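Local coordinates for peptidoglycan synthetase penicillin-binding protein 3 (Bifidobacterium adolescentis, PDB 4YE5) that probably binds penicillin and, as a member of the transpeptidase family, is thought to cross-link peptidoglycan strands during cell-wall synthesis, at residues Trp225-Val230 and Ala245-Val250; Leu256-Ser261 and Asn407-Thr412; Val315-Gln320 and Thr394-Leu399; Val291-Gly296 and Val345-Ala350. All coordinates share one frame; numbering follows the deposited sequence.

Contact 1 of 4, residues Trp225-Val230 and Ala245-Val250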
loop_
_atom_site.group_PDB
_atom_site.type_symbol
_atom_site.label_atom_id
_atom_site.label_comp_id
_atom_site.label_asym_id
_atom_site.label_seq_id
_atom_site.Cartn_x
_atom_site.Cartn_y
_atom_site.Cartn_z
ATOM N N TRP A 225 6.879 11.156 2.515
ATOM C CA TRP A 225 6.604 12.591 2.427
ATOM C C TRP A 225 7.506 13.251 1.398
ATOM O O TRP A 225 7.029 14.036 0.577
ATOM C CB TRP A 225 6.767 13.303 3.777
ATOM C CG TRP A 225 6.372 14.761 3.705
ATOM C CD1 TRP A 225 5.131 15.291 3.960
ATOM C CD2 TRP A 225 7.212 15.871 3.340
ATOM N NE1 TRP A 225 5.155 16.654 3.779
ATOM C CE2 TRP A 225 6.414 17.033 3.392
ATOM C CE3 TRP A 225 8.556 15.992 2.963
ATOM C CZ2 TRP A 225 6.917 18.299 3.082
ATOM C CZ3 TRP A 225 9.054 17.254 2.655
ATOM C CH2 TRP A 225 8.235 18.387 2.717
ATOM N N TYR A 226 8.802 12.944 1.433
ATOM C CA TYR A 226 9.715 13.591 0.474
ATOM C C TYR A 226 9.418 13.162 -0.968
ATOM O O TYR A 226 9.518 13.951 -1.916
ATOM C CB TYR A 226 11.183 13.344 0.826
ATOM C CG TYR A 226 12.123 14.279 0.085
ATOM C CD1 TYR A 226 12.345 15.585 0.532
ATOM C CD2 TYR A 226 12.772 13.862 -1.050
ATOM C CE1 TYR A 226 13.197 16.446 -0.161
ATOM C CE2 TYR A 226 13.610 14.717 -1.766
ATOM C CZ TYR A 226 13.830 16.001 -1.312
ATOM O OH TYR A 226 14.682 16.832 -2.019
ATOM N N THR A 227 9.052 11.895 -1.142
ATOM C CA THR A 227 8.765 11.409 -2.480
ATOM C C THR A 227 7.513 12.105 -3.040
ATOM O O THR A 227 7.489 12.504 -4.210
ATOM C CB THR A 227 8.583 9.880 -2.477
ATOM O OG1 THR A 227 9.796 9.271 -2.001
ATOM C CG2 THR A 227 8.293 9.387 -3.884
ATOM N N GLU A 228 6.492 12.268 -2.200
ATOM C CA GLU A 228 5.287 12.991 -2.620
ATOM C C GLU A 228 5.606 14.454 -2.927
ATOM O O GLU A 228 5.081 15.026 -3.885
ATOM C CB GLU A 228 4.171 12.870 -1.570
ATOM C CG GLU A 228 3.579 11.458 -1.533
ATOM C CD GLU A 228 2.477 11.275 -0.486
ATOM O OE1 GLU A 228 2.103 12.260 0.167
ATOM O OE2 GLU A 228 1.973 10.137 -0.359
ATOM N N LYS A 229 6.489 15.039 -2.128
ATOM C CA LYS A 229 6.955 16.405 -2.350
ATOM C C LYS A 229 7.715 16.533 -3.698
ATOM O O LYS A 229 7.513 17.484 -4.462
ATOM C CB LYS A 229 7.854 16.847 -1.184
ATOM C CG LYS A 229 8.311 18.317 -1.267
ATOM C CD LYS A 229 7.126 19.261 -1.085
ATOM C CE LYS A 229 7.545 20.729 -1.226
ATOM N NZ LYS A 229 6.357 21.614 -1.104
ATOM N N VAL A 230 8.583 15.571 -3.991
ATOM C CA VAL A 230 9.288 15.579 -5.271
ATOM C C VAL A 230 8.299 15.470 -6.427
ATOM O O VAL A 230 8.419 16.161 -7.440
ATOM C CB VAL A 230 10.311 14.435 -5.363
ATOM C CG1 VAL A 230 10.772 14.242 -6.804
ATOM C CG2 VAL A 230 11.497 14.737 -4.444
ATOM N N ALA A 245 5.836 7.146 -8.090
ATOM C CA ALA A 245 7.212 6.831 -7.723
ATOM C C ALA A 245 7.190 5.779 -6.651
ATOM O O ALA A 245 6.253 5.725 -5.838
ATOM C CB ALA A 245 7.929 8.072 -7.179
HETATM N N MSE A 246 8.233 4.963 -6.624
HETATM C CA MSE A 246 8.339 3.893 -5.641
HETATM C C MSE A 246 9.774 3.760 -5.191
HETATM O O MSE A 246 10.691 3.900 -6.005
HETATM C CB MSE A 246 7.893 2.569 -6.275
HETATM C CG MSE A 246 8.000 1.397 -5.352
HETATM SE SE MSE A 246 7.254 -0.116 -6.292
HETATM C CE MSE A 246 7.263 -1.358 -4.856
ATOM N N VAL A 247 9.978 3.494 -3.902
ATOM C CA VAL A 247 11.313 3.218 -3.389
ATOM C C VAL A 247 11.297 1.848 -2.715
ATOM O O VAL A 247 10.483 1.606 -1.817
ATOM C CB VAL A 247 11.773 4.281 -2.343
ATOM C CG1 VAL A 247 13.144 3.878 -1.761
ATOM C CG2 VAL A 247 11.834 5.678 -2.961
ATOM N N GLN A 248 12.181 0.954 -3.140
ATOM C CA GLN A 248 12.248 -0.389 -2.569
ATOM C C GLN A 248 13.638 -0.697 -1.990
ATOM O O GLN A 248 14.657 -0.361 -2.602
ATOM C CB GLN A 248 11.898 -1.427 -3.663
ATOM C CG GLN A 248 11.999 -2.888 -3.213
ATOM C CD GLN A 248 11.356 -3.834 -4.198
ATOM O OE1 GLN A 248 10.310 -3.530 -4.768
ATOM N NE2 GLN A 248 11.980 -4.979 -4.415
ATOM N N ASP A 249 13.674 -1.310 -0.810
ATOM C CA ASP A 249 14.931 -1.785 -0.215
ATOM C C ASP A 249 15.417 -3.044 -0.926
ATOM O O ASP A 249 14.724 -4.067 -0.924
ATOM C CB ASP A 249 14.744 -2.135 1.258
ATOM C CG ASP A 249 16.032 -2.662 1.888
ATOM O OD1 ASP A 249 16.944 -1.846 2.138
ATOM O OD2 ASP A 249 16.138 -3.881 2.118
ATOM N N VAL A 250 16.614 -2.979 -1.505
ATOM C CA VAL A 250 17.128 -4.058 -2.345
ATOM C C VAL A 250 17.176 -5.407 -1.646
ATOM O O VAL A 250 16.700 -6.406 -2.177
ATOM C CB VAL A 250 18.529 -3.718 -2.902
ATOM C CG1 VAL A 250 19.201 -4.957 -3.516
ATOM C CG2 VAL A 250 18.411 -2.623 -3.950
#

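Contact 2 of 4, residues Leu256-Ser261 and Asn407-Thr412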
loop_
_atom_site.group_PDB
_atom_site.type_symbol
_atom_site.label_atom_id
_atom_site.label_comp_id
_atom_site.label_asym_id
_atom_site.label_seq_id
_atom_site.Cartn_x
_atom_site.Cartn_y
_atom_site.Cartn_z
ATOM N N LEU A 256 9.557 1.204 0.907
ATOM C CA LEU A 256 9.761 2.340 1.802
ATOM C C LEU A 256 8.897 3.526 1.431
ATOM O O LEU A 256 8.653 4.397 2.275
ATOM C CB LEU A 256 11.221 2.779 1.757
ATOM C CG LEU A 256 12.194 2.184 2.780
ATOM C CD1 LEU A 256 11.782 0.818 3.319
ATOM C CD2 LEU A 256 13.525 2.081 2.118
ATOM N N ALA A 257 8.490 3.589 0.159
ATOM C CA ALA A 257 7.564 4.615 -0.319
ATOM C C ALA A 257 6.861 4.130 -1.570
ATOM O O ALA A 257 7.462 3.446 -2.402
ATOM C CB ALA A 257 8.292 5.961 -0.609
ATOM N N LEU A 258 5.592 4.510 -1.707
ATOM C CA LEU A 258 4.807 4.192 -2.893
ATOM C C LEU A 258 3.858 5.351 -3.077
ATOM O O LEU A 258 2.881 5.488 -2.326
ATOM C CB LEU A 258 4.028 2.887 -2.696
ATOM C CG LEU A 258 3.176 2.360 -3.860
ATOM C CD1 LEU A 258 4.059 2.187 -5.124
ATOM C CD2 LEU A 258 2.515 1.019 -3.491
ATOM N N ALA A 259 4.146 6.194 -4.058
ATOM C CA ALA A 259 3.586 7.547 -4.065
ATOM C C ALA A 259 3.022 7.939 -5.415
ATOM O O ALA A 259 3.469 7.435 -6.452
ATOM C CB ALA A 259 4.678 8.546 -3.657
ATOM N N ASP A 260 2.026 8.825 -5.403
ATOM C CA ASP A 260 1.516 9.389 -6.642
ATOM C C ASP A 260 1.360 10.905 -6.480
ATOM O O ASP A 260 1.476 11.432 -5.371
ATOM C CB ASP A 260 0.202 8.728 -7.075
ATOM C CG ASP A 260 -0.917 8.896 -6.046
ATOM O OD1 ASP A 260 -1.205 10.040 -5.625
ATOM O OD2 ASP A 260 -1.491 7.866 -5.637
ATOM N N SER A 261 1.151 11.595 -7.592
ATOM C CA SER A 261 1.054 13.056 -7.597
ATOM C C SER A 261 -0.340 13.559 -7.233
ATOM O O SER A 261 -0.569 14.766 -7.199
ATOM C CB SER A 261 1.394 13.589 -9.000
ATOM O OG SER A 261 0.571 12.917 -9.938
ATOM N N ASN A 407 2.745 -2.976 -13.725
ATOM C CA ASN A 407 2.572 -1.834 -12.827
ATOM C C ASN A 407 3.923 -1.450 -12.250
ATOM O O ASN A 407 4.928 -2.146 -12.487
ATOM C CB ASN A 407 1.511 -2.079 -11.736
ATOM C CG ASN A 407 1.762 -3.333 -10.945
ATOM O OD1 ASN A 407 2.871 -3.566 -10.453
ATOM N ND2 ASN A 407 0.733 -4.169 -10.828
ATOM N N VAL A 408 3.969 -0.345 -11.516
ATOM C CA VAL A 408 5.245 0.126 -11.014
ATOM C C VAL A 408 5.898 -0.854 -10.034
ATOM O O VAL A 408 7.133 -0.948 -9.980
ATOM C CB VAL A 408 5.141 1.584 -10.431
ATOM C CG1 VAL A 408 4.441 1.603 -9.073
ATOM C CG2 VAL A 408 6.540 2.224 -10.320
HETATM N N MSE A 409 5.090 -1.610 -9.278
HETATM C CA MSE A 409 5.646 -2.554 -8.304
HETATM C C MSE A 409 6.335 -3.727 -9.017
HETATM O O MSE A 409 7.403 -4.196 -8.608
HETATM C CB MSE A 409 4.561 -3.098 -7.354
HETATM C CG MSE A 409 3.896 -2.047 -6.466
HETATM SE SE MSE A 409 2.400 -1.159 -7.355
HETATM C CE MSE A 409 1.039 -2.575 -7.285
ATOM N N GLN A 410 5.694 -4.227 -10.065
ATOM C CA GLN A 410 6.262 -5.327 -10.844
ATOM C C GLN A 410 7.552 -4.897 -11.552
ATOM O O GLN A 410 8.540 -5.630 -11.572
ATOM C CB GLN A 410 5.258 -5.783 -11.897
ATOM C CG GLN A 410 4.050 -6.509 -11.319
ATOM C CD GLN A 410 3.024 -6.790 -12.391
ATOM O OE1 GLN A 410 2.799 -5.946 -13.261
ATOM N NE2 GLN A 410 2.408 -7.980 -12.353
ATOM N N LEU A 411 7.542 -3.706 -12.136
ATOM C CA LEU A 411 8.729 -3.212 -12.827
ATOM C C LEU A 411 9.888 -3.067 -11.832
ATOM O O LEU A 411 11.023 -3.446 -12.102
ATOM C CB LEU A 411 8.421 -1.853 -13.466
ATOM C CG LEU A 411 9.560 -1.265 -14.300
ATOM C CD1 LEU A 411 9.985 -2.276 -15.327
ATOM C CD2 LEU A 411 9.104 0.036 -14.963
ATOM N N THR A 412 9.571 -2.536 -10.660
ATOM C CA THR A 412 10.560 -2.250 -9.652
ATOM C C THR A 412 11.125 -3.559 -9.093
ATOM O O THR A 412 12.325 -3.674 -8.886
ATOM C CB THR A 412 9.957 -1.382 -8.537
ATOM O OG1 THR A 412 9.625 -0.096 -9.081
ATOM C CG2 THR A 412 10.946 -1.179 -7.396
#

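Contact 3 of 4, residues Val315-Gln320 and Thr394-Leu399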
loop_
_atom_site.group_PDB
_atom_site.type_symbol
_atom_site.label_atom_id
_atom_site.label_comp_id
_atom_site.label_asym_id
_atom_site.label_seq_id
_atom_site.Cartn_x
_atom_site.Cartn_y
_atom_site.Cartn_z
ATOM N N VAL A 315 16.019 -3.082 -39.347
ATOM C CA VAL A 315 16.198 -4.460 -39.765
ATOM C C VAL A 315 14.842 -5.054 -40.116
ATOM O O VAL A 315 13.830 -4.740 -39.490
ATOM C CB VAL A 315 16.939 -5.312 -38.702
ATOM C CG1 VAL A 315 16.090 -5.503 -37.464
ATOM C CG2 VAL A 315 17.351 -6.665 -39.293
ATOM N N THR A 316 14.825 -5.886 -41.150
ATOM C CA THR A 316 13.597 -6.529 -41.573
ATOM C C THR A 316 13.676 -8.035 -41.350
ATOM O O THR A 316 14.596 -8.697 -41.816
ATOM C CB THR A 316 13.283 -6.211 -43.041
ATOM O OG1 THR A 316 13.166 -4.792 -43.196
ATOM C CG2 THR A 316 11.978 -6.865 -43.455
ATOM N N VAL A 317 12.714 -8.569 -40.614
ATOM C CA VAL A 317 12.698 -9.989 -40.312
ATOM C C VAL A 317 11.313 -10.535 -40.595
ATOM O O VAL A 317 10.318 -9.991 -40.112
ATOM C CB VAL A 317 13.059 -10.248 -38.835
ATOM C CG1 VAL A 317 12.604 -11.633 -38.406
ATOM C CG2 VAL A 317 14.552 -10.078 -38.619
ATOM N N GLU A 318 11.252 -11.599 -41.390
ATOM C CA GLU A 318 9.979 -12.223 -41.754
ATOM C C GLU A 318 8.924 -11.206 -42.190
ATOM O O GLU A 318 7.791 -11.230 -41.705
ATOM C CB GLU A 318 9.436 -13.035 -40.583
ATOM C CG GLU A 318 10.364 -14.130 -40.110
ATOM C CD GLU A 318 9.761 -14.926 -38.975
ATOM O OE1 GLU A 318 8.562 -15.277 -39.068
ATOM O OE2 GLU A 318 10.476 -15.187 -37.984
ATOM N N GLY A 319 9.312 -10.300 -43.082
ATOM C CA GLY A 319 8.407 -9.282 -43.584
ATOM C C GLY A 319 8.105 -8.157 -42.610
ATOM O O GLY A 319 7.321 -7.261 -42.915
ATOM N N GLN A 320 8.718 -8.191 -41.433
ATOM C CA GLN A 320 8.477 -7.144 -40.443
ATOM C C GLN A 320 9.691 -6.235 -40.306
ATOM O O GLN A 320 10.819 -6.714 -40.206
ATOM C CB GLN A 320 8.119 -7.750 -39.082
ATOM C CG GLN A 320 6.813 -8.521 -39.074
ATOM C CD GLN A 320 5.628 -7.659 -39.475
ATOM O OE1 GLN A 320 5.502 -6.509 -39.042
ATOM N NE2 GLN A 320 4.754 -8.211 -40.312
ATOM N N THR A 394 4.889 -9.295 -32.602
ATOM C CA THR A 394 4.885 -9.168 -31.147
ATOM C C THR A 394 5.910 -10.090 -30.489
ATOM O O THR A 394 6.358 -9.813 -29.389
ATOM C CB THR A 394 3.488 -9.425 -30.540
ATOM O OG1 THR A 394 3.093 -10.781 -30.797
ATOM C CG2 THR A 394 2.452 -8.464 -31.146
ATOM N N ARG A 395 6.288 -11.179 -31.163
ATOM C CA ARG A 395 7.335 -12.055 -30.626
ATOM C C ARG A 395 8.653 -11.285 -30.528
ATOM O O ARG A 395 9.524 -11.636 -29.734
ATOM C CB ARG A 395 7.515 -13.318 -31.488
ATOM C CG ARG A 395 8.206 -13.061 -32.822
ATOM C CD ARG A 395 8.472 -14.347 -33.596
ATOM N NE ARG A 395 9.334 -15.283 -32.873
ATOM C CZ ARG A 395 10.656 -15.348 -33.005
ATOM N NH1 ARG A 395 11.353 -16.241 -32.308
ATOM N NH2 ARG A 395 11.285 -14.524 -33.833
ATOM N N ASN A 396 8.785 -10.226 -31.326
ATOM C CA ASN A 396 9.987 -9.383 -31.302
ATOM C C ASN A 396 9.882 -8.135 -30.429
ATOM O O ASN A 396 10.822 -7.787 -29.696
ATOM C CB ASN A 396 10.391 -9.011 -32.732
ATOM C CG ASN A 396 11.136 -10.127 -33.420
ATOM O OD1 ASN A 396 12.081 -10.686 -32.855
ATOM N ND2 ASN A 396 10.705 -10.485 -34.633
ATOM N N THR A 397 8.738 -7.460 -30.485
ATOM C CA THR A 397 8.521 -6.277 -29.643
ATOM C C THR A 397 8.596 -6.625 -28.153
ATOM O O THR A 397 8.934 -5.781 -27.322
ATOM C CB THR A 397 7.161 -5.593 -29.934
ATOM O OG1 THR A 397 6.097 -6.498 -29.632
ATOM C CG2 THR A 397 7.055 -5.173 -31.413
ATOM N N VAL A 398 8.304 -7.876 -27.811
ATOM C CA VAL A 398 8.386 -8.298 -26.409
ATOM C C VAL A 398 9.832 -8.177 -25.892
ATOM O O VAL A 398 10.062 -8.037 -24.687
ATOM C CB VAL A 398 7.846 -9.743 -26.220
ATOM C CG1 VAL A 398 8.923 -10.772 -26.504
ATOM C CG2 VAL A 398 7.302 -9.932 -24.814
ATOM N N LEU A 399 10.800 -8.210 -26.809
ATOM C CA LEU A 399 12.214 -8.065 -26.449
ATOM C C LEU A 399 12.517 -6.670 -25.943
ATOM O O LEU A 399 13.455 -6.481 -25.171
ATOM C CB LEU A 399 13.128 -8.344 -27.649
ATOM C CG LEU A 399 13.097 -9.738 -28.275
ATOM C CD1 LEU A 399 14.075 -9.790 -29.455
ATOM C CD2 LEU A 399 13.423 -10.824 -27.225
#

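Contact 4 of 4, residues Val291-Gly296 and Val345-Ala350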
loop_
_atom_site.group_PDB
_atom_site.type_symbol
_atom_site.label_atom_id
_atom_site.label_comp_id
_atom_site.label_asym_id
_atom_site.label_seq_id
_atom_site.Cartn_x
_atom_site.Cartn_y
_atom_site.Cartn_z
ATOM N N VAL A 291 16.104 -5.041 -20.171
ATOM C CA VAL A 291 16.884 -5.657 -19.088
ATOM C C VAL A 291 16.473 -7.110 -18.894
ATOM O O VAL A 291 17.320 -7.990 -18.717
ATOM C CB VAL A 291 16.760 -4.880 -17.765
ATOM C CG1 VAL A 291 17.431 -5.655 -16.610
ATOM C CG2 VAL A 291 17.428 -3.505 -17.937
ATOM N N LEU A 292 15.169 -7.359 -18.957
ATOM C CA LEU A 292 14.644 -8.713 -18.740
ATOM C C LEU A 292 15.022 -9.662 -19.868
ATOM O O LEU A 292 15.456 -10.799 -19.618
ATOM C CB LEU A 292 13.117 -8.711 -18.591
ATOM C CG LEU A 292 12.443 -7.648 -17.710
ATOM C CD1 LEU A 292 11.045 -8.110 -17.340
ATOM C CD2 LEU A 292 13.247 -7.333 -16.482
ATOM N N ALA A 293 14.846 -9.220 -21.111
ATOM C CA ALA A 293 15.118 -10.113 -22.252
ATOM C C ALA A 293 16.606 -10.429 -22.389
ATOM O O ALA A 293 16.995 -11.571 -22.693
ATOM C CB ALA A 293 14.582 -9.517 -23.569
HETATM N N MSE A 294 17.434 -9.416 -22.171
HETATM C CA MSE A 294 18.893 -9.564 -22.288
HETATM C C MSE A 294 19.458 -10.442 -21.189
HETATM O O MSE A 294 20.381 -11.231 -21.420
HETATM C CB MSE A 294 19.597 -8.200 -22.230
HETATM C CG MSE A 294 21.109 -8.280 -22.493
HETATM SE SE MSE A 294 22.008 -6.542 -22.548
HETATM C CE MSE A 294 21.152 -5.842 -24.141
ATOM N N SER A 295 18.933 -10.277 -19.979
ATOM C CA SER A 295 19.295 -11.169 -18.892
ATOM C C SER A 295 19.085 -12.621 -19.328
ATOM O O SER A 295 19.933 -13.498 -19.059
ATOM C CB SER A 295 18.474 -10.867 -17.633
ATOM O OG SER A 295 18.861 -9.619 -17.081
ATOM N N GLY A 296 17.965 -12.867 -20.009
ATOM C CA GLY A 296 17.648 -14.190 -20.540
ATOM C C GLY A 296 18.694 -14.669 -21.555
ATOM O O GLY A 296 19.137 -15.821 -21.512
ATOM N N VAL A 345 16.566 -2.459 -32.594
ATOM C CA VAL A 345 17.108 -3.189 -33.727
ATOM C C VAL A 345 18.181 -4.159 -33.223
ATOM O O VAL A 345 18.166 -5.336 -33.562
ATOM C CB VAL A 345 17.667 -2.242 -34.811
ATOM C CG1 VAL A 345 18.440 -3.035 -35.868
ATOM C CG2 VAL A 345 16.525 -1.430 -35.463
ATOM N N GLY A 346 19.084 -3.670 -32.379
ATOM C CA GLY A 346 20.079 -4.536 -31.764
ATOM C C GLY A 346 19.479 -5.721 -31.014
ATOM O O GLY A 346 20.005 -6.834 -31.082
HETATM N N MSE A 347 18.375 -5.490 -30.312
HETATM C CA MSE A 347 17.723 -6.553 -29.550
HETATM C C MSE A 347 17.159 -7.621 -30.480
HETATM O O MSE A 347 17.250 -8.815 -30.209
HETATM C CB MSE A 347 16.600 -5.997 -28.666
HETATM C CG MSE A 347 17.062 -5.159 -27.476
HETATM SE SE MSE A 347 18.201 -6.159 -26.253
HETATM C CE MSE A 347 16.895 -7.288 -25.345
ATOM N N VAL A 348 16.554 -7.184 -31.575
ATOM C CA VAL A 348 16.044 -8.126 -32.575
ATOM C C VAL A 348 17.159 -8.975 -33.169
ATOM O O VAL A 348 17.023 -10.193 -33.296
ATOM C CB VAL A 348 15.288 -7.391 -33.689
ATOM C CG1 VAL A 348 15.052 -8.313 -34.904
ATOM C CG2 VAL A 348 13.985 -6.818 -33.122
ATOM N N ILE A 349 18.263 -8.334 -33.527
ATOM C CA ILE A 349 19.406 -9.068 -34.049
ATOM C C ILE A 349 19.985 -10.022 -33.000
ATOM O O ILE A 349 20.171 -11.206 -33.271
ATOM C CB ILE A 349 20.509 -8.121 -34.559
ATOM C CG1 ILE A 349 19.980 -7.310 -35.744
ATOM C CG2 ILE A 349 21.754 -8.933 -34.968
ATOM C CD1 ILE A 349 20.935 -6.269 -36.277
ATOM N N ALA A 350 20.248 -9.509 -31.799
ATOM C CA ALA A 350 20.829 -10.325 -30.733
ATOM C C ALA A 350 19.937 -11.504 -30.346
ATOM O O ALA A 350 20.429 -12.573 -30.016
ATOM C CB ALA A 350 21.118 -9.464 -29.492
#

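Contact 1 of 4, residues Trp225-Val230 and Ala245-Val250
Helix 221-238 lies over one face of the sheet at strand 242-249, and the backbones come closest at Thr227 and Ala245, whose CA atoms are 7.1 Å apart. Thr227 is the one residue of the helical segment that touches the strand. Its methyl carries the contact: a chi1 of -60° sets OG1 beside the backbone N and leaves CG2 anti to it, aimed at the strand, where CG2 meets CB of Ala245 at 3.6 Å. OG1 is turned back along the helix and hydrogen-bonds to the carbonyl oxygen of Val223 one turn earlier. OG1 also passes the CG2 methyl of Val247 at 4.2 Å. Ala245 and Val247, two apart on the strand, both direct their CB toward the helix, whereas Met246 between them points to the other face. Ala257 and Ala259 of the adjoining strand also touch Thr227, and Ile542 of helix 535-549 touches both it and Val247. Two helices laid on one face of an antiparallel sheet are characteristic of the penicillin-recognising transpeptidase fold. No hydrogen bond links the two segments. The small alanine allows the helix a near approach, and the threonine hydroxyl, buried here, spends its polarity within its own helix, so the interface is apolar in character, led by the methyl-to-methyl contact.

Contact 2 of 4, residues Leu256-Ser261 and Asn407-Thr412
Leu258, on the edge strand of the five-stranded transpeptidase sheet, packs against Val408 and Met409 in the first turn of helix 408-419, a helix that opens with a capping box. The apolar part is small and rests on one branch of the leucine. With CG anti to the backbone N (chi1 -178°), CD1 reaches CG1 of Val408 at 4.0 Å, the two side chains running antiparallel as they pass. The same methyl lies 4.4 Å from SE of Met409, a selenomethionine whose chain folds back along the helix. Ala257 and Ala259, flanking Leu258, face helix 221-238 instead, so the strand is covered on both faces. The polar part belongs to the helix start. Gln410 N donates to OD1 of Asn407 at 2.9 Å, nearly along the C=O axis, while Asn407 N returns a bond to OE1 of Gln410 at 3.0 Å; together they satisfy amides at the helix start and hold both side chains. One turn on, the Val408 carbonyl takes two donors of Thr412: the backbone N approaches from one face of its plane, and OG1, also hydrogen-bonded to Thr520, from the opposite one at 2.8 Å.

Contact 3 of 4, residues Val315-Gln320 and Thr394-Leu399
Glu318 and Arg395 approach each other because the glutamate CG lies anti to its carbonyl carbon (chi1 -59°), sending an extended chain across, while the arginine CG sits between backbone N and carbonyl carbon (chi1 73°) and the chain bends again at chi3. Glu318 belongs to the type I' turn of a two-stranded beta-hairpin, strands 314-317 and 320-323. Glu318 and Gly319, both with positive phi, form the corner, and Val317 and Gln320 close it with a pair of backbone bonds of 2.7 Å each, Val317 N to Gln320 O and Gln320 N to Val317 O. Within the transpeptidase domain, about 38 Å from the chain's centre, the contact joins this hairpin tip to the short helix 394-397 with little direct grip. Glu318 OE2 lies 4.3 Å from Arg395 NH2, beyond a salt bridge and far off the guanidinium plane, with no N-H aimed at it, so the attraction is probably one of charge alone. Each group has a firmer partner elsewhere: Glu318 OE1 makes a salt bridge to Arg392, and Arg395 NE bonds to Asn356. Next along the hairpin, Val317 passes loosely by the buried amide of Asn396, whose OD1 receives Arg359 and whose ND2 bonds to the hydroxyl of Tyr322 on the returning strand. The methyl CG1 of Val317 lies 4.4 Å from the same Asn396 ND2.

Contact 4 of 4, residues Val291-Gly296 and Val345-Ala350
Met347 reaches from helix 344-350 to Ala293 and Met294 of helix 290-299 and supplies more than half of the buried surface between the two segments. Its selenomethionine chain is coiled: CG lies anti to the carbonyl carbon, and the chain then bends twice, at chi2 (-60°) and chi3 (-75°). These bends put SE and CE together at the neighbouring helix. CE settles against CB of Ala293 at 3.7 Å and comes within 3.9 Å of the backbone N of Met294. SE meets CE of Met294 at 3.6 Å. Met294, also a selenomethionine, is built differently: CG anti to the backbone N and straight at chi2, it bends just once, at chi3 (-66°), which carries its terminal methyl toward Met347. The two chains cross at about a right angle, so they touch near their ends instead of lying side by side. Met347 also touches a possible SxxK motif (Ser287, Lys290) leading into helix 290-299, consistent with a place next to the active-site region of this family. Helix 335-340 borders both methionines, through Ile338 against Met347 and Leu335 and Leu339 against Met294, while Met461 of helix 455-470 touches Val291, Met294 and Ser295, and helix 408-419 packs on Val291, Leu292 and Ser295.

How the contacts relate
The four contacts form two pairs. Contacts 1 and 2, centres about 8 Å apart, share adjacent strands of one sheet, joined where Ala245 O lies 2.8 Å from Ala259 N; contact 1 covers one face and contact 2 the other. Contacts 3 and 4, centres about 12 Å apart, interlock along the chain and touch directly: Leu399 CD1 is 3.4 Å from Met347 O, and Val315 packs on Val345 and Val348. Between the pairs, contacts 2 and 4 come within about 6 Å at their nearest atoms, bridged by helix 408-419 beside helix 290-299. Helix 290-299 begins at Lys290, three residues after Ser287; the two form a possible SxxK motif, which puts contact 4 near the probable active site.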